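Local coordinates for protein 30-kDa cleavage and polyadenylation specificity factor 30 (Arabidopsis thaliana, PDB 5ZUU) that recognises m6A-modified RNA through its YTH domain and, within the cleavage and polyadenylation specificity factor complex, takes part in pre-mRNA 3'-end formation and poly(A) site selection, at residues A[25-28]-A[29-33]. Numbering follows the deposited sequence.
Sequences NNRE and NFELS
N26 receives the backbone N-H of N29 on its side-chain OD1: the N to OD1 distance is 2.7 Å, the hydrogen points at the acceptor (165°), and the donor approaches nearly in line with the amide C=O. A chi1 of 62° sets CG between the backbone N and the carbonyl carbon, and the amide's own rotation (chi2 60°) then brings OD1 to the N29 N-H. N26 also packs against the modified nucleotide, with which OD1 of the preceding N25 makes a weak hydrogen bond. R27 follows with a regular helical bond, its O accepting from E31 N at 2.8 Å. Its extended side chain runs out to a guanidinium 5.2 Å from E31, measured NH1 to OE2, too far for direct pairing; a water bridges instead, 2.6 Å from R27 NH1 and 2.9 Å from E31 OE2, in the guanidinium plane and at the edge of the F30 ring. The same NH1 makes a salt bridge to E112. At E28, the backbone O accepts from L32 N at 3.0 Å, the next i to i+4 bond of the helix. This is an asparagine N-cap opening helix 27-36 beside the m6A site of a YTH domain.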
# COMPACT_ATOMS: atom_id res chain seq x y z
N ASN A 25 -10.92 2.04 -6.34
CA ASN A 25 -11.91 2.77 -7.12
C ASN A 25 -12.31 4.00 -6.42
O ASN A 25 -12.90 4.84 -7.05
CB ASN A 25 -13.25 2.00 -7.20
CG ASN A 25 -13.27 0.94 -8.25
OD1 ASN A 25 -12.50 0.97 -9.23
ND2 ASN A 25 -14.15 -0.02 -8.07
N ASN A 26 -12.12 4.08 -5.09
CA ASN A 26 -12.58 5.22 -4.31
C ASN A 26 -11.66 5.52 -3.11
O ASN A 26 -10.93 4.63 -2.66
CB ASN A 26 -14.05 4.93 -3.85
CG ASN A 26 -14.15 3.70 -2.95
OD1 ASN A 26 -13.54 3.64 -1.90
ND2 ASN A 26 -14.90 2.67 -3.39
N ARG A 27 -11.70 6.76 -2.60
CA ARG A 27 -10.94 7.11 -1.39
C ARG A 27 -11.52 6.47 -0.15
O ARG A 27 -10.82 6.16 0.83
CB ARG A 27 -10.90 8.59 -1.13
CG ARG A 27 -10.08 9.33 -2.13
CD ARG A 27 -9.70 10.72 -1.61
NE ARG A 27 -8.91 11.37 -2.65
CZ ARG A 27 -7.59 11.48 -2.68
NH1 ARG A 27 -6.81 11.09 -1.70
NH2 ARG A 27 -7.05 12.09 -3.74
N GLU A 28 -12.82 6.27 -0.15
CA GLU A 28 -13.44 5.79 1.08
C GLU A 28 -12.75 4.52 1.51
O GLU A 28 -12.44 4.42 2.68
CB GLU A 28 -14.94 5.56 0.96
CG GLU A 28 -15.73 6.82 0.65
CD GLU A 28 -15.90 7.10 -0.86
OE1 GLU A 28 -17.04 6.99 -1.38
OE2 GLU A 28 -14.89 7.43 -1.52
N ASN A 29 -12.52 3.56 0.62
CA ASN A 29 -11.88 2.29 1.04
C ASN A 29 -10.44 2.46 1.52
O ASN A 29 -10.02 1.87 2.44
CB ASN A 29 -11.98 1.21 -0.03
CG ASN A 29 -13.42 0.72 -0.24
OD1 ASN A 29 -13.71 0.02 -1.19
ND2 ASN A 29 -14.28 1.10 0.63
N PHE A 30 -9.72 3.28 0.82
CA PHE A 30 -8.37 3.61 1.19
C PHE A 30 -8.32 4.19 2.62
O PHE A 30 -7.49 3.83 3.45
CB PHE A 30 -7.80 4.57 0.14
CG PHE A 30 -6.60 5.33 0.61
CD1 PHE A 30 -5.48 4.64 1.02
CD2 PHE A 30 -6.61 6.76 0.66
CE1 PHE A 30 -4.35 5.35 1.43
CE2 PHE A 30 -5.50 7.45 1.06
CZ PHE A 30 -4.37 6.73 1.47
N GLU A 31 -9.22 5.12 2.88
CA GLU A 31 -9.34 5.72 4.25
C GLU A 31 -9.73 4.76 5.33
O GLU A 31 -9.14 4.75 6.38
CB GLU A 31 -10.22 6.95 4.24
CG GLU A 31 -9.47 8.03 3.49
CD GLU A 31 -10.24 9.31 3.31
OE1 GLU A 31 -11.20 9.51 4.05
OE2 GLU A 31 -9.82 10.10 2.43
N LEU A 32 -10.64 3.86 5.01
CA LEU A 32 -10.97 2.76 5.88
C LEU A 32 -9.78 1.84 6.15
O LEU A 32 -9.56 1.37 7.30
CB LEU A 32 -12.12 1.96 5.27
CG LEU A 32 -13.09 1.28 6.22
CD1 LEU A 32 -13.83 2.31 7.07
CD2 LEU A 32 -14.10 0.46 5.43
N SER A 33 -9.01 1.56 5.10
CA SER A 33 -7.80 0.78 5.28
C SER A 33 -6.82 1.42 6.29
O SER A 33 -6.22 0.78 7.14
CB SER A 33 -7.11 0.60 3.93
OG SER A 33 -5.94 -0.12 4.10
O HOH W 1 -7.59 10.35 0.63